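Local coordinates for protein dextranase (Pseudarthrobacter oxydans, PDB 6NZS) that hydrolyses internal alpha-1,6-glucosidic linkages in dextran, at residues S210-A215 with E228-K233; P214-V219 with G235-G240; T220-V225 with Y243-P248; K252-A257 with G264-L269; G282-E287 with V313-F318. All blocks are in the same frame, centred on the assembly; numbering follows the deposited sequence.

Contact 1: S210-A215 with E228-K233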
# COMPACT_ATOMS: atom_id res chain seq x y z
N SER A 210 17.00 21.34 18.38
CA SER A 210 16.16 21.35 19.57
C SER A 210 15.04 20.33 19.40
O SER A 210 14.50 20.15 18.31
CB SER A 210 15.58 22.74 19.81
OG SER A 210 14.84 23.20 18.69
N ILE A 211 14.69 19.66 20.50
CA ILE A 211 13.74 18.55 20.48
C ILE A 211 12.61 18.79 21.48
O ILE A 211 12.87 19.09 22.65
CB ILE A 211 14.41 17.20 20.78
CG1 ILE A 211 15.52 16.91 19.77
CG2 ILE A 211 13.38 16.09 20.77
CD1 ILE A 211 16.31 15.66 20.09
N HIS A 212 11.38 18.63 21.02
CA HIS A 212 10.21 18.54 21.88
C HIS A 212 9.82 17.06 22.01
O HIS A 212 9.66 16.38 20.99
CB HIS A 212 9.05 19.32 21.28
CG HIS A 212 7.75 19.12 22.00
ND1 HIS A 212 7.51 19.62 23.26
CD2 HIS A 212 6.62 18.46 21.64
CE1 HIS A 212 6.30 19.27 23.65
NE2 HIS A 212 5.73 18.58 22.68
N TYR A 213 9.68 16.59 23.24
CA TYR A 213 9.27 15.21 23.52
C TYR A 213 7.86 15.22 24.08
O TYR A 213 7.67 15.53 25.26
CB TYR A 213 10.20 14.57 24.55
CG TYR A 213 11.66 14.48 24.17
CD1 TYR A 213 12.55 15.49 24.53
CD2 TYR A 213 12.16 13.37 23.50
CE1 TYR A 213 13.89 15.41 24.21
CE2 TYR A 213 13.49 13.28 23.18
CZ TYR A 213 14.35 14.30 23.54
OH TYR A 213 15.68 14.21 23.22
N PRO A 214 6.84 14.89 23.30
CA PRO A 214 5.48 14.85 23.85
C PRO A 214 5.37 13.80 24.96
O PRO A 214 6.00 12.75 24.91
CB PRO A 214 4.61 14.48 22.65
CG PRO A 214 5.40 14.92 21.47
CD PRO A 214 6.84 14.69 21.84
N ALA A 215 4.56 14.12 25.97
CA ALA A 215 4.22 13.13 26.98
C ALA A 215 3.12 12.22 26.45
O ALA A 215 2.33 12.61 25.59
CB ALA A 215 3.72 13.82 28.25
N GLU A 228 12.75 22.25 16.85
CA GLU A 228 12.96 21.82 15.47
C GLU A 228 12.52 20.39 15.21
O GLU A 228 12.26 20.04 14.06
CB GLU A 228 14.45 21.92 15.13
CG GLU A 228 15.00 23.34 15.09
CD GLU A 228 16.50 23.32 14.89
OE1 GLU A 228 17.23 23.11 15.88
OE2 GLU A 228 16.96 23.48 13.73
N ILE A 229 12.46 19.57 16.25
CA ILE A 229 12.23 18.13 16.12
C ILE A 229 11.17 17.73 17.14
O ILE A 229 11.25 18.12 18.30
CB ILE A 229 13.53 17.35 16.39
CG1 ILE A 229 14.63 17.77 15.41
CG2 ILE A 229 13.29 15.84 16.37
CD1 ILE A 229 16.01 17.39 15.86
N ILE A 230 10.20 16.94 16.70
CA ILE A 230 9.22 16.34 17.60
C ILE A 230 9.54 14.85 17.66
O ILE A 230 9.51 14.16 16.63
CB ILE A 230 7.78 16.59 17.13
CG1 ILE A 230 7.51 18.09 17.01
CG2 ILE A 230 6.80 15.95 18.11
CD1 ILE A 230 6.20 18.44 16.34
N TYR A 231 9.86 14.37 18.86
CA TYR A 231 10.39 13.03 19.08
C TYR A 231 9.40 12.29 19.97
O TYR A 231 9.24 12.64 21.14
CB TYR A 231 11.75 13.15 19.77
CG TYR A 231 12.55 11.88 19.96
CD1 TYR A 231 12.06 10.81 20.71
CD2 TYR A 231 13.83 11.77 19.42
CE1 TYR A 231 12.81 9.67 20.89
CE2 TYR A 231 14.58 10.63 19.59
CZ TYR A 231 14.07 9.58 20.33
OH TYR A 231 14.82 8.44 20.51
N PHE A 232 8.75 11.27 19.42
CA PHE A 232 7.80 10.46 20.18
C PHE A 232 8.54 9.24 20.72
O PHE A 232 8.91 8.34 19.97
CB PHE A 232 6.62 10.02 19.31
CG PHE A 232 5.67 11.12 18.96
CD1 PHE A 232 5.87 11.90 17.83
CD2 PHE A 232 4.56 11.37 19.75
CE1 PHE A 232 4.99 12.92 17.50
CE2 PHE A 232 3.66 12.39 19.42
CZ PHE A 232 3.88 13.16 18.30
N LYS A 233 8.76 9.23 22.03
CA LYS A 233 9.35 8.08 22.69
C LYS A 233 8.35 6.92 22.66
O LYS A 233 7.16 7.13 22.38
CB LYS A 233 9.70 8.44 24.13
CG LYS A 233 10.88 9.39 24.25
CD LYS A 233 11.36 9.55 25.68
CE LYS A 233 10.37 10.35 26.51
NZ LYS A 233 10.84 10.51 27.93
O HOH W 1 8.25 11.65 23.54
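E228 and S210 grip each other at the start of two parallel strands, 211-212 and 229-232, which are successive rungs in the first coils of the right-handed parallel beta-helix of family 49 glycoside hydrolases. The E228 side chain can be followed outward atom by atom. CB lies 3.6 Å from S210 O; CG, set beside its own backbone N (chi1 -68°), is 3.6 Å from S210 OG. Beyond it the extended chain brings OE1 to S210 N at 3.1 Å, a bond made on the anti side of the carboxylate and 26° out of its plane. OE2 turns away to a long, weak ion pair with K252 NZ. An alanine here would probably leave S210 N without its carboxylate acceptor and K252 without that distant counter-charge. In return, E228 N donates to S210 OG at 2.9 Å, and more weakly to S210 O, which also takes a weak bond from I229 N.

Regular pairing follows: H212 N to I229 O at 2.8 Å, then Y231 N to H212 O at 2.9 Å. On one face of the ladder I211 CG2 packs on Y231 CB, and next to it Y213 CE2 lies over the Y231 ring, 3.6 Å from Y231 CG. With their planes 52° apart, these rings neither stack nor meet edge-to-face. The Y213 hydroxyl is bonded to E206. On the other face P214 sits against I230 and makes a CH-pi contact with F232, P214 CG standing over the ring face and 3.7 Å from F232 CE2.

Contact 2: P214-V219 with G235-G240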
# COMPACT_ATOMS: atom_id res chain seq x y z
N PRO A 214 6.84 14.89 23.30
CA PRO A 214 5.48 14.85 23.85
C PRO A 214 5.37 13.80 24.96
O PRO A 214 6.00 12.75 24.91
CB PRO A 214 4.61 14.48 22.65
CG PRO A 214 5.40 14.92 21.47
CD PRO A 214 6.84 14.69 21.84
N ALA A 215 4.56 14.12 25.97
CA ALA A 215 4.22 13.13 26.98
C ALA A 215 3.12 12.22 26.45
O ALA A 215 2.33 12.61 25.59
CB ALA A 215 3.72 13.82 28.25
N GLU A 216 3.09 11.00 26.96
CA GLU A 216 2.02 10.08 26.60
C GLU A 216 0.66 10.69 26.94
O GLU A 216 0.53 11.47 27.89
CB GLU A 216 2.18 8.76 27.33
CG GLU A 216 3.31 7.90 26.82
CD GLU A 216 3.23 6.48 27.34
OE1 GLU A 216 2.41 5.70 26.81
OE2 GLU A 216 3.97 6.16 28.29
N GLY A 217 -0.34 10.34 26.15
CA GLY A 217 -1.68 10.86 26.34
C GLY A 217 -2.11 11.80 25.24
O GLY A 217 -1.66 11.68 24.10
N GLU A 218 -2.99 12.74 25.57
CA GLU A 218 -3.48 13.69 24.59
C GLU A 218 -2.35 14.57 24.08
O GLU A 218 -1.56 15.12 24.86
CB GLU A 218 -4.57 14.56 25.23
CG GLU A 218 -5.03 15.72 24.36
CD GLU A 218 -6.06 16.61 25.05
OE1 GLU A 218 -6.30 16.42 26.26
OE2 GLU A 218 -6.62 17.50 24.37
N VAL A 219 -2.26 14.69 22.75
CA VAL A 219 -1.27 15.55 22.10
C VAL A 219 -2.04 16.44 21.12
O VAL A 219 -2.23 16.09 19.95
CB VAL A 219 -0.16 14.76 21.40
CG1 VAL A 219 0.76 14.15 22.43
CG2 VAL A 219 -0.72 13.65 20.52
N GLY A 235 5.50 4.57 23.61
CA GLY A 235 4.32 4.95 24.36
C GLY A 235 3.16 5.17 23.41
O GLY A 235 3.27 4.94 22.21
N THR A 236 2.05 5.64 23.96
CA THR A 236 0.83 5.87 23.19
C THR A 236 0.42 7.33 23.29
O THR A 236 0.44 7.91 24.39
CB THR A 236 -0.31 4.96 23.67
OG1 THR A 236 0.08 3.59 23.48
CG2 THR A 236 -1.60 5.24 22.90
N TYR A 237 0.02 7.90 22.16
CA TYR A 237 -0.32 9.31 22.04
C TYR A 237 -1.59 9.45 21.21
O TYR A 237 -1.82 8.68 20.28
CB TYR A 237 0.82 10.10 21.37
CG TYR A 237 2.18 9.79 21.97
CD1 TYR A 237 2.92 8.68 21.57
CD2 TYR A 237 2.72 10.62 22.95
CE1 TYR A 237 4.16 8.40 22.13
CE2 TYR A 237 3.96 10.37 23.50
CZ TYR A 237 4.68 9.26 23.10
OH TYR A 237 5.91 9.01 23.67
N SER A 238 -2.42 10.44 21.55
CA SER A 238 -3.75 10.59 20.96
C SER A 238 -3.98 12.04 20.55
O SER A 238 -3.95 12.93 21.40
CB SER A 238 -4.83 10.15 21.94
OG SER A 238 -6.12 10.49 21.45
N MET A 239 -4.24 12.27 19.26
CA MET A 239 -4.62 13.60 18.79
C MET A 239 -6.13 13.83 18.84
O MET A 239 -6.56 14.99 18.81
CB MET A 239 -4.13 13.83 17.35
CG MET A 239 -2.62 14.00 17.22
SD MET A 239 -2.14 14.59 15.59
CE MET A 239 -0.43 14.05 15.51
N GLY A 240 -6.92 12.77 18.93
CA GLY A 240 -8.36 12.87 18.92
C GLY A 240 -8.95 12.87 17.52
O GLY A 240 -8.25 13.01 16.51
O HOH W 2 6.57 10.11 26.16
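The Y237 ring is met at its edge by two carbonyl oxygens of the other segment, P214 O and A215 O, both near the ring plane; A215 O comes to 3.3 Å from Y237 CD2. E216 N, G217 N and V219 CG1 approach the same ring obliquely, and F232 meets it edge-to-face. Y237 belongs to strand 235-238, which pairs in parallel with 217-218 in a second sheet of the beta-helix, one corner further round the coil. Its CG is anti to the carbonyl carbon, beside the backbone N (chi1 -48°), which starts the ring toward the P214-E216 backbone. The Y237 hydroxyl is bonded to K233 O and takes a water that also donates to P214 O. A phenylalanine in its place would probably leave K233 O and this water without their hydroxyl partner, and the ring less firmly fixed at its hydroxyl end.

The other flat group is the E216 carboxylate. Its OE1 accepts from T236 N at 2.9 Å, on the anti side and 34° out of the carboxylate plane, while E216 CD settles 3.5 Å from G235 CA. A side chain on G235 would run straight into that carboxylate.

From here the strands pair: G217 N donates to T236 O at 3.1 Å, S238 N to G217 O at 2.9 Å, and V219 N to S238 O at 2.8 Å. At the far end V219 CG2 touches both S238 O and M239 CG. V219 O is buried with no hydrogen-bond partner in the model, and M239 CG lies 3.5 Å from it.

Contact 3: T220-V225 with Y243-P248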
# COMPACT_ATOMS: atom_id res chain seq x y z
N THR A 220 -2.50 17.59 21.60
CA THR A 220 -3.24 18.53 20.78
C THR A 220 -2.57 19.89 20.75
O THR A 220 -3.18 20.87 20.31
CB THR A 220 -4.69 18.64 21.26
OG1 THR A 220 -4.69 18.91 22.67
CG2 THR A 220 -5.45 17.34 20.99
N ASN A 221 -1.32 19.97 21.21
CA ASN A 221 -0.60 21.23 21.35
C ASN A 221 0.56 21.36 20.36
O ASN A 221 1.39 22.26 20.51
CB ASN A 221 -0.09 21.37 22.78
CG ASN A 221 0.88 20.26 23.17
OD1 ASN A 221 0.96 19.22 22.51
ND2 ASN A 221 1.62 20.47 24.25
N LEU A 222 0.63 20.49 19.36
CA LEU A 222 1.81 20.45 18.50
C LEU A 222 1.90 21.64 17.55
O LEU A 222 2.98 21.90 17.02
CB LEU A 222 1.86 19.13 17.73
CG LEU A 222 1.99 17.88 18.60
CD1 LEU A 222 2.07 16.63 17.71
CD2 LEU A 222 3.18 17.95 19.53
N ASN A 223 0.79 22.34 17.31
CA ASN A 223 0.84 23.48 16.39
C ASN A 223 1.71 24.61 16.92
O ASN A 223 2.21 25.42 16.13
CB ASN A 223 -0.56 24.03 16.10
CG ASN A 223 -1.45 23.05 15.35
OD1 ASN A 223 -1.13 21.86 15.21
ND2 ASN A 223 -2.58 23.54 14.87
N ALA A 224 1.90 24.69 18.24
CA ALA A 224 2.63 25.79 18.86
C ALA A 224 3.98 25.38 19.43
O ALA A 224 4.55 26.13 20.23
CB ALA A 224 1.78 26.47 19.93
N VAL A 225 4.51 24.21 19.05
CA VAL A 225 5.85 23.85 19.48
C VAL A 225 6.87 24.78 18.80
O VAL A 225 6.71 25.17 17.64
CB VAL A 225 6.17 22.37 19.21
CG1 VAL A 225 5.20 21.46 19.96
CG2 VAL A 225 6.17 22.07 17.73
N TYR A 243 -8.69 16.83 15.67
CA TYR A 243 -7.46 17.60 15.55
C TYR A 243 -6.45 16.76 14.80
O TYR A 243 -6.38 15.54 14.98
CB TYR A 243 -6.90 17.96 16.93
CG TYR A 243 -5.47 18.47 16.94
CD1 TYR A 243 -5.17 19.81 16.67
CD2 TYR A 243 -4.40 17.62 17.23
CE1 TYR A 243 -3.86 20.27 16.68
CE2 TYR A 243 -3.09 18.07 17.24
CZ TYR A 243 -2.82 19.40 16.97
OH TYR A 243 -1.51 19.84 16.98
N HIS A 244 -5.68 17.42 13.94
CA HIS A 244 -4.43 16.87 13.43
C HIS A 244 -3.37 17.95 13.52
O HIS A 244 -3.68 19.15 13.57
CB HIS A 244 -4.56 16.31 12.01
CG HIS A 244 -4.70 17.34 10.94
ND1 HIS A 244 -5.56 18.41 11.03
CD2 HIS A 244 -4.09 17.46 9.73
CE1 HIS A 244 -5.48 19.14 9.94
NE2 HIS A 244 -4.60 18.59 9.13
N ALA A 245 -2.11 17.52 13.59
CA ALA A 245 -1.00 18.43 13.87
C ALA A 245 -0.65 19.21 12.60
O ALA A 245 -0.17 18.63 11.62
CB ALA A 245 0.20 17.64 14.37
N VAL A 246 -0.88 20.51 12.63
CA VAL A 246 -0.49 21.41 11.55
C VAL A 246 0.75 22.15 12.06
O VAL A 246 0.65 23.02 12.93
CB VAL A 246 -1.63 22.38 11.19
CG1 VAL A 246 -1.21 23.32 10.08
CG2 VAL A 246 -2.88 21.58 10.79
N LEU A 247 1.91 21.77 11.53
CA LEU A 247 3.19 22.03 12.17
C LEU A 247 3.74 23.41 11.79
O LEU A 247 3.60 23.85 10.64
CB LEU A 247 4.21 20.96 11.78
CG LEU A 247 3.83 19.54 12.25
CD1 LEU A 247 4.80 18.50 11.71
CD2 LEU A 247 3.76 19.47 13.76
N PRO A 248 4.37 24.05 12.77
CA PRO A 248 4.92 25.40 12.56
C PRO A 248 6.21 25.35 11.77
O PRO A 248 6.81 24.27 11.58
CB PRO A 248 5.16 25.89 14.00
CG PRO A 248 5.39 24.65 14.79
CD PRO A 248 4.49 23.61 14.17
O HOH W 3 -1.95 22.64 18.53
O HOH W 4 1.39 25.60 13.49
O HOH W 5 -4.68 21.79 13.76
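Y243 slides its ring beneath T220: T220 CA sits over one face, 3.6 Å from Y243 CE2 and displaced toward the rim, a CH-pi contact, and T220 CG2 touches CD2 beside it. With CG anti to the backbone N (chi1 166°), the ring heads toward the 220-225 loop, where its hydroxyl meets N223 tip to tip and donates to N223 OD1 at 2.7 Å.

That same OD1 accepts from V246 N at 2.9 Å. The two donors arrive from opposite faces of the amide plane, so the oxygen is clamped between them. Three waters add bridges: one molecule joins T220 O, N223 N and the Y243 hydroxyl, a second bridges N223 O to V246 O, and a third links N223 ND2 with H244 O. Inward, L222 CD1 packs on A245 CB at 4.0 Å; at the far end V225 and P248 cross at about a right angle, CG2 against CG.

Strand 245-247 is the outermost member of its sheet within the chain and pairs with 266-268 on one side. On its other side lies a loop containing a 3-10 turn in place of another strand, with a side-chain amide taking V246 N: an irregular first coil closing the end of a parallel beta-helix.

Contact 4: K252-A257 with G264-L269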
# COMPACT_ATOMS: atom_id res chain seq x y z
N LYS A 252 11.30 20.51 11.45
CA LYS A 252 11.88 19.88 10.27
C LYS A 252 11.87 18.36 10.34
O LYS A 252 12.20 17.71 9.35
CB LYS A 252 13.32 20.37 10.06
CG LYS A 252 14.28 19.96 11.18
CD LYS A 252 15.67 20.59 11.05
CE LYS A 252 16.62 19.99 12.08
NZ LYS A 252 17.97 20.62 12.06
N TRP A 253 11.51 17.79 11.49
CA TRP A 253 11.66 16.35 11.69
C TRP A 253 10.62 15.88 12.69
O TRP A 253 10.51 16.44 13.78
CB TRP A 253 13.07 16.09 12.24
CG TRP A 253 13.58 14.67 12.17
CD1 TRP A 253 12.86 13.51 12.04
CD2 TRP A 253 14.95 14.28 12.25
NE1 TRP A 253 13.71 12.43 12.02
CE2 TRP A 253 15.00 12.88 12.14
CE3 TRP A 253 16.15 14.99 12.37
CZ2 TRP A 253 16.20 12.17 12.17
CZ3 TRP A 253 17.34 14.29 12.41
CH2 TRP A 253 17.36 12.89 12.30
N VAL A 254 9.85 14.86 12.31
CA VAL A 254 8.99 14.12 13.23
C VAL A 254 9.54 12.70 13.32
O VAL A 254 9.75 12.05 12.29
CB VAL A 254 7.53 14.12 12.77
CG1 VAL A 254 6.71 13.13 13.60
CG2 VAL A 254 6.95 15.53 12.88
N TYR A 255 9.82 12.24 14.54
CA TYR A 255 10.41 10.93 14.77
C TYR A 255 9.47 10.10 15.62
O TYR A 255 9.05 10.53 16.70
CB TYR A 255 11.78 11.06 15.46
CG TYR A 255 12.40 9.71 15.75
CD1 TYR A 255 12.87 8.91 14.72
CD2 TYR A 255 12.47 9.22 17.04
CE1 TYR A 255 13.40 7.66 14.96
CE2 TYR A 255 13.02 7.97 17.30
CZ TYR A 255 13.48 7.19 16.26
OH TYR A 255 14.01 5.94 16.51
N LEU A 256 9.14 8.90 15.14
CA LEU A 256 8.31 7.95 15.87
C LEU A 256 9.21 6.78 16.26
O LEU A 256 9.59 5.98 15.40
CB LEU A 256 7.15 7.45 15.01
CG LEU A 256 6.27 8.48 14.30
CD1 LEU A 256 5.11 7.77 13.61
CD2 LEU A 256 5.74 9.51 15.27
N ALA A 257 9.56 6.69 17.53
CA ALA A 257 10.46 5.64 17.97
C ALA A 257 9.81 4.28 17.76
O ALA A 257 8.57 4.16 17.73
CB ALA A 257 10.77 5.81 19.46
N GLY A 264 -3.19 9.93 15.06
CA GLY A 264 -3.17 11.29 14.54
C GLY A 264 -2.65 11.35 13.11
O GLY A 264 -2.62 10.34 12.41
N ALA A 265 -2.27 12.56 12.70
CA ALA A 265 -1.82 12.85 11.35
C ALA A 265 -1.02 14.14 11.40
O ALA A 265 -1.13 14.92 12.35
CB ALA A 265 -3.00 12.99 10.38
N PHE A 266 -0.18 14.35 10.38
CA PHE A 266 0.74 15.48 10.39
C PHE A 266 0.66 16.23 9.08
O PHE A 266 0.68 15.62 8.00
CB PHE A 266 2.19 15.02 10.60
CG PHE A 266 2.47 14.52 11.98
CD1 PHE A 266 2.70 15.40 13.02
CD2 PHE A 266 2.51 13.15 12.24
CE1 PHE A 266 2.95 14.94 14.30
CE2 PHE A 266 2.77 12.69 13.52
CZ PHE A 266 2.99 13.58 14.55
N ARG A 267 0.60 17.55 9.17
CA ARG A 267 0.70 18.42 8.01
C ARG A 267 1.84 19.40 8.24
O ARG A 267 1.83 20.13 9.24
CB ARG A 267 -0.59 19.18 7.76
CG ARG A 267 -0.41 20.23 6.67
CD ARG A 267 -1.73 20.81 6.21
NE ARG A 267 -1.52 21.80 5.16
CZ ARG A 267 -2.48 22.54 4.63
NH1 ARG A 267 -3.73 22.39 5.04
NH2 ARG A 267 -2.19 23.43 3.69
N PHE A 268 2.81 19.40 7.34
CA PHE A 268 3.84 20.43 7.34
C PHE A 268 3.28 21.55 6.47
O PHE A 268 3.39 21.53 5.24
CB PHE A 268 5.16 19.89 6.80
CG PHE A 268 5.88 18.95 7.74
CD1 PHE A 268 5.48 17.63 7.86
CD2 PHE A 268 6.97 19.39 8.47
CE1 PHE A 268 6.16 16.76 8.71
CE2 PHE A 268 7.66 18.53 9.31
CZ PHE A 268 7.25 17.21 9.44
N LEU A 269 2.64 22.52 7.13
CA LEU A 269 1.93 23.58 6.43
C LEU A 269 2.88 24.50 5.67
O LEU A 269 2.54 24.99 4.59
CB LEU A 269 1.12 24.39 7.43
CG LEU A 269 0.44 25.67 6.96
CD1 LEU A 269 -0.86 25.33 6.28
CD2 LEU A 269 0.20 26.60 8.14
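V254 and F266 meet tip to tip in a CH-pi contact: CG1 of V254 stands over one face of the phenylalanine ring, 4.1 Å from the F266 ring centroid and 20° off the normal, shifted toward the rim near CZ and CE2. With CG1 anti to the backbone N (chi1 169°), that methyl is the one presented to F266.

Its other methyl makes the plain apolar contact. V254 CG2 touches F268 CZ at 3.8 Å, approaching that ring obliquely as the two side chains cross, so a single branched residue divides its methyls between two aromatic rings that lie two positions apart on the facing strand.

Strands 253-256 and 266-268 are not hydrogen-bonded neighbours. Their axes come no closer than 10.1 Å and run nearly antiparallel, at 160°, because they are opposite walls of one coil of the parallel beta-helix, and what lies between them is its hydrophobic interior. Neighbouring coils extend the filling: L247 packs against both V254 and F268, F232 against F266, and F268 stacks on F318 of strand 316-320.

Backbone atoms graze the F268 ring as well. K252 C is 4.3 Å from F268 CE2, and W253 N lies at the ring edge, 4.5 Å from the same carbon. The side chains of these two residues turn outward to polar partners, K252 NZ to S208 O and W253 NE1 to T279 OG1.

Contact 5: G282-E287 with V313-F318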
# COMPACT_ATOMS: atom_id res chain seq x y z
N GLY A 282 7.97 3.49 14.38
CA GLY A 282 6.72 3.54 15.11
C GLY A 282 5.50 3.51 14.20
O GLY A 282 5.59 3.30 12.99
N VAL A 283 4.33 3.73 14.81
CA VAL A 283 3.04 3.66 14.11
C VAL A 283 2.36 5.02 14.17
O VAL A 283 2.31 5.66 15.23
CB VAL A 283 2.13 2.58 14.73
CG1 VAL A 283 0.77 2.55 14.02
CG2 VAL A 283 2.80 1.22 14.67
N LEU A 284 1.81 5.45 13.04
CA LEU A 284 0.93 6.61 12.94
C LEU A 284 -0.41 6.08 12.45
O LEU A 284 -0.50 5.59 11.31
CB LEU A 284 1.50 7.63 11.95
CG LEU A 284 0.69 8.93 11.78
CD1 LEU A 284 0.67 9.71 13.09
CD2 LEU A 284 1.25 9.77 10.65
N SER A 285 -1.45 6.17 13.28
CA SER A 285 -2.74 5.56 13.00
C SER A 285 -3.82 6.62 12.86
O SER A 285 -3.93 7.51 13.72
CB SER A 285 -3.13 4.59 14.11
OG SER A 285 -4.45 4.14 13.89
N GLY A 286 -4.63 6.52 11.81
CA GLY A 286 -5.74 7.44 11.61
C GLY A 286 -7.06 6.92 12.14
O GLY A 286 -8.13 7.41 11.75
N GLU A 287 -6.98 5.95 13.06
CA GLU A 287 -8.16 5.22 13.53
C GLU A 287 -9.23 6.12 14.15
O GLU A 287 -10.41 5.77 14.14
CB GLU A 287 -7.73 4.16 14.54
CG GLU A 287 -7.19 4.72 15.85
CD GLU A 287 -6.43 3.68 16.64
OE1 GLU A 287 -5.32 3.30 16.22
OE2 GLU A 287 -6.94 3.23 17.69
N VAL A 313 -8.68 15.12 5.79
CA VAL A 313 -7.46 14.82 6.52
C VAL A 313 -6.61 13.82 5.75
O VAL A 313 -7.08 12.75 5.35
CB VAL A 313 -7.80 14.29 7.92
CG1 VAL A 313 -6.53 13.81 8.65
CG2 VAL A 313 -8.52 15.34 8.74
N LYS A 314 -5.35 14.18 5.53
CA LYS A 314 -4.35 13.30 4.96
C LYS A 314 -3.44 12.85 6.09
O LYS A 314 -3.24 13.57 7.07
CB LYS A 314 -3.52 14.04 3.91
CG LYS A 314 -4.36 14.86 2.93
CD LYS A 314 -5.19 13.97 2.01
CE LYS A 314 -5.68 14.74 0.77
NZ LYS A 314 -6.51 15.92 1.15
N MET A 315 -2.90 11.63 5.98
CA MET A 315 -2.03 11.17 7.05
C MET A 315 -0.73 11.98 7.10
O MET A 315 -0.24 12.31 8.19
CB MET A 315 -1.76 9.67 6.94
CG MET A 315 -3.01 8.80 7.14
SD MET A 315 -3.81 9.00 8.75
CE MET A 315 -2.53 8.36 9.83
N LEU A 316 -0.18 12.30 5.93
CA LEU A 316 1.03 13.11 5.80
C LEU A 316 0.85 14.07 4.64
O LEU A 316 0.50 13.65 3.53
CB LEU A 316 2.25 12.22 5.55
CG LEU A 316 2.64 11.27 6.68
CD1 LEU A 316 3.70 10.29 6.17
CD2 LEU A 316 3.13 12.02 7.90
N GLN A 317 1.12 15.35 4.88
CA GLN A 317 0.99 16.35 3.83
C GLN A 317 2.13 17.35 3.95
O GLN A 317 2.51 17.73 5.06
CB GLN A 317 -0.35 17.09 3.90
CG GLN A 317 -0.44 18.28 2.94
CD GLN A 317 -1.86 18.76 2.75
OE1 GLN A 317 -2.82 18.05 3.04
NE2 GLN A 317 -2.00 19.99 2.25
N PHE A 318 2.66 17.77 2.80
CA PHE A 318 3.77 18.71 2.74
C PHE A 318 3.47 19.80 1.73
O PHE A 318 2.63 19.64 0.84
CB PHE A 318 5.06 18.00 2.33
CG PHE A 318 5.54 17.02 3.34
CD1 PHE A 318 5.05 15.72 3.38
CD2 PHE A 318 6.48 17.41 4.28
CE1 PHE A 318 5.51 14.83 4.34
CE2 PHE A 318 6.93 16.53 5.23
CZ PHE A 318 6.45 15.24 5.27
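M315 reaches across the interior of the beta-helix and ends against the backbone of strand 283-285 where it runs into G286. Its chain is bent twice beyond CG, with chi2 -59° and chi3 -65°, and the second bend turns the methyl toward the strand. M315 CE then lies 3.4 Å from G286 N and 3.7 Å from S285 C, while SD sits 3.8 Å from G286 CA. That fit depends on the glycine: a CB on G286 would point into the sulphur.

L284 comes from the other wall and slides past M315 in the opposite direction. L284 CG, anti to the backbone N, lies 3.8 Å from M315 CE, and L284 CD2 goes on to M315 O and to L316 CD2 at 4.0 Å. F266 touches both L284 and L316, and V334 packs on M315, so neighbouring rungs continue the same filling.

The same S285-E287 backbone forms an ST turn: S285 OG accepts from E287 N at 3.2 Å and donates to E287 OE1.

Between the segments runs a 25-residue excursion without regular strand or helix, which carries the C308-C312 disulfide. The chain then leads through M315 into strand 316-320. With the methionine methyl and sulphur lying against peptide backbone, leucine carbons beside them and no polar bond between the segments, the contact rests on shape and apolar burial rather than on directional bonding.

In the fold
From the N-terminal side, contacts 1, 2 and 3 open in turn at residues 210, 214 and 220 and close in the same order at 228, 235 and 243. They cross rather than nest, and contacts 1 and 2 share P214 and A215. Together they lay one coil of the beta-helix on the next, contacts 1 and 2 by strand pairing and contact 3 by a loop. Contact 4 follows in series, closing a short loop across the core. Contact 5 comes last and spans a longer excursion. M239 of contact 2 touches F266 of contact 4; backbone bonds tie R267 to contact 3, and probably F268 to Q317 of contact 5, carrying the stack onward.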